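Local coordinates for histidine--tRNA ligase (Staphylococcus aureus, PDB 1QE0), which joins L-histidine to its cognate tRNA(His) at the expense of ATP, releasing AMP and diphosphate, and works as a homodimeric class II aminoacyl-tRNA synthetase, at residues A[157-162]-A[269-274]. Sequence-based numbering, arbitrary orientation.
Sequences KHLKLV and LMMDNP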
loop_
_atom_site.group_PDB
_atom_site.type_symbol
_atom_site.label_atom_id
_atom_site.label_comp_id
_atom_site.label_asym_id
_atom_site.label_seq_id
_atom_site.Cartn_x
_atom_site.Cartn_y
_atom_site.Cartn_z
ATOM N N LYS A 157 14.974 1.655 -17.838
ATOM C CA LYS A 157 15.144 1.637 -19.264
ATOM C C LYS A 157 15.764 0.464 -19.940
ATOM O O LYS A 157 15.652 0.362 -21.154
ATOM C CB LYS A 157 15.899 2.884 -19.693
ATOM C CG LYS A 157 15.082 3.877 -20.493
ATOM C CD LYS A 157 15.767 5.220 -20.410
ATOM C CE LYS A 157 15.609 5.818 -19.018
ATOM N NZ LYS A 157 14.450 6.708 -19.057
ATOM N N HIS A 158 16.470 -0.400 -19.235
ATOM C CA HIS A 158 17.066 -1.520 -19.965
ATOM C C HIS A 158 16.271 -2.795 -19.746
ATOM O O HIS A 158 16.802 -3.859 -19.405
ATOM C CB HIS A 158 18.578 -1.632 -19.672
ATOM C CG HIS A 158 19.382 -0.507 -20.272
ATOM N ND1 HIS A 158 18.852 0.396 -21.176
ATOM C CD2 HIS A 158 20.685 -0.157 -20.129
ATOM C CE1 HIS A 158 19.788 1.244 -21.565
ATOM N NE2 HIS A 158 20.909 0.925 -20.944
ATOM N N LEU A 159 14.961 -2.629 -19.933
ATOM C CA LEU A 159 13.964 -3.689 -19.773
ATOM C C LEU A 159 13.954 -4.593 -20.987
ATOM O O LEU A 159 14.327 -4.180 -22.081
ATOM C CB LEU A 159 12.564 -3.088 -19.567
ATOM C CG LEU A 159 12.166 -2.681 -18.155
ATOM C CD1 LEU A 159 13.303 -2.986 -17.202
ATOM C CD2 LEU A 159 11.782 -1.217 -18.146
ATOM N N LYS A 160 13.446 -5.800 -20.804
ATOM C CA LYS A 160 13.413 -6.775 -21.873
ATOM C C LYS A 160 12.354 -7.815 -21.534
ATOM O O LYS A 160 12.514 -8.609 -20.602
ATOM C CB LYS A 160 14.837 -7.332 -22.006
ATOM C CG LYS A 160 15.064 -8.800 -22.234
ATOM C CD LYS A 160 16.468 -9.091 -21.705
ATOM C CE LYS A 160 17.510 -9.403 -22.777
ATOM N NZ LYS A 160 17.960 -8.255 -23.618
ATOM N N LEU A 161 11.216 -7.686 -22.218
ATOM C CA LEU A 161 10.054 -8.561 -22.034
ATOM C C LEU A 161 10.264 -9.854 -22.809
ATOM O O LEU A 161 10.543 -9.839 -23.988
ATOM C CB LEU A 161 8.765 -7.831 -22.476
ATOM C CG LEU A 161 7.336 -8.403 -22.482
ATOM C CD1 LEU A 161 7.317 -9.841 -22.067
ATOM C CD2 LEU A 161 6.435 -7.605 -21.579
ATOM N N VAL A 162 10.103 -10.967 -22.120
ATOM C CA VAL A 162 10.285 -12.279 -22.678
ATOM C C VAL A 162 8.997 -13.066 -22.479
ATOM O O VAL A 162 8.512 -13.198 -21.354
ATOM C CB VAL A 162 11.430 -12.962 -21.954
ATOM C CG1 VAL A 162 11.656 -14.333 -22.494
ATOM C CG2 VAL A 162 12.678 -12.117 -22.062
ATOM N N LEU A 269 9.704 -10.124 -17.261
ATOM C CA LEU A 269 10.214 -8.810 -17.649
ATOM C C LEU A 269 11.607 -8.837 -17.091
ATOM O O LEU A 269 11.817 -9.283 -15.950
ATOM C CB LEU A 269 9.451 -7.668 -16.977
ATOM C CG LEU A 269 9.324 -6.361 -17.778
ATOM C CD1 LEU A 269 8.866 -5.238 -16.937
ATOM C CD2 LEU A 269 10.603 -5.974 -18.387
ATOM N N MET A 270 12.583 -8.434 -17.890
ATOM C CA MET A 270 13.925 -8.448 -17.362
ATOM C C MET A 270 14.723 -7.185 -17.576
ATOM O O MET A 270 14.413 -6.348 -18.428
ATOM C CB MET A 270 14.700 -9.719 -17.755
ATOM C CG MET A 270 13.960 -10.688 -18.659
ATOM S SD MET A 270 14.661 -12.335 -18.556
ATOM C CE MET A 270 14.298 -12.709 -16.881
ATOM N N MET A 271 15.641 -7.005 -16.636
ATOM C CA MET A 271 16.525 -5.869 -16.545
ATOM C C MET A 271 17.918 -6.316 -16.853
ATOM O O MET A 271 18.441 -7.286 -16.272
ATOM C CB MET A 271 16.462 -5.323 -15.107
ATOM C CG MET A 271 17.664 -4.521 -14.577
ATOM S SD MET A 271 17.482 -2.718 -14.697
ATOM C CE MET A 271 15.747 -2.539 -14.836
ATOM N N ASP A 272 18.485 -5.637 -17.830
ATOM C CA ASP A 272 19.845 -5.883 -18.231
ATOM C C ASP A 272 20.623 -4.870 -17.397
ATOM O O ASP A 272 20.485 -3.650 -17.602
ATOM C CB ASP A 272 20.037 -5.558 -19.722
ATOM C CG ASP A 272 19.344 -6.544 -20.645
ATOM O OD1 ASP A 272 18.723 -6.085 -21.638
ATOM O OD2 ASP A 272 19.453 -7.767 -20.389
ATOM N N ASN A 273 21.351 -5.349 -16.396
ATOM C CA ASN A 273 22.152 -4.447 -15.586
ATOM C C ASN A 273 23.400 -5.129 -15.050
ATOM O O ASN A 273 23.320 -5.960 -14.150
ATOM C CB ASN A 273 21.339 -3.829 -14.453
ATOM C CG ASN A 273 21.990 -2.578 -13.896
ATOM O OD1 ASN A 273 23.054 -2.658 -13.259
ATOM N ND2 ASN A 273 21.376 -1.409 -14.152
ATOM N N PRO A 274 24.580 -4.737 -15.574
ATOM C CA PRO A 274 25.934 -5.217 -15.260
ATOM C C PRO A 274 26.316 -5.321 -13.780
ATOM O O PRO A 274 27.156 -6.154 -13.416
ATOM C CB PRO A 274 26.834 -4.229 -16.018
ATOM C CG PRO A 274 26.016 -2.981 -16.046
ATOM C CD PRO A 274 24.671 -3.547 -16.437
#
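Residues 157-162 and 269-274 illustrate how the mixed, largely antiparallel sheet of a class II synthetase catalytic domain satisfies its backbone where a strand begins beside the end of another. Lys160 and Met270 form the hydrogen-bonded pair: Met270 N gives its hydrogen to Lys160 O at 2.7 Å, from above the carbonyl plane, while the return bond from Lys160 N to Met270 O is bent to 117° and weak. Met270 O also receives a CA-H...O contact from Leu159. The straightest link lies two residues along, where Asp272 N donates to His158 O at 2.9 Å, with 169° at the hydrogen and the donor in the plane of the carbonyl. A CA-H...O contact from Met271 reaches the same oxygen. Leu159-Met271 and Leu161-Leu269 are non-hydrogen-bonded pairs whose backbones bond outward, Met271 with Thr281, Leu269 with Leu283 and Cys284, Leu161 with Thr250. The ring of His158 turns back on its own segment, ND1 giving a weak hydrogen bond to Lys157 O.

On the face carrying Lys160 and Met270, the lysine chain bends at chi3 and chi4 and crosses the Asp272 side chain at about a right angle. Its NZ takes the syn lone pair of Asp272 OD1 in a 3.0 Å salt bridge, and CD and CE lie alongside OD2. Farther along, Val162 CG2 packs on Met270 CG at 3.9 Å. On the face of Leu159, Leu269 and Met271 the contacts between the two segments are apolar: Leu269 CD2 meets CB and CG of Leu159, whose CD1 touches Met271 CE, brought there by a chain bent at chi2 and chi3.

Outside the pair, Glu320 accepts hydrogen bonds from Lys157 N and Asn273 ND2, tying the two segments together. Helix 137-153 covers Leu159, Leu161 and Leu269, Ala316 touches Met271, and strand 265-272 runs between strands 159-165 and 280-290, antiparallel to both.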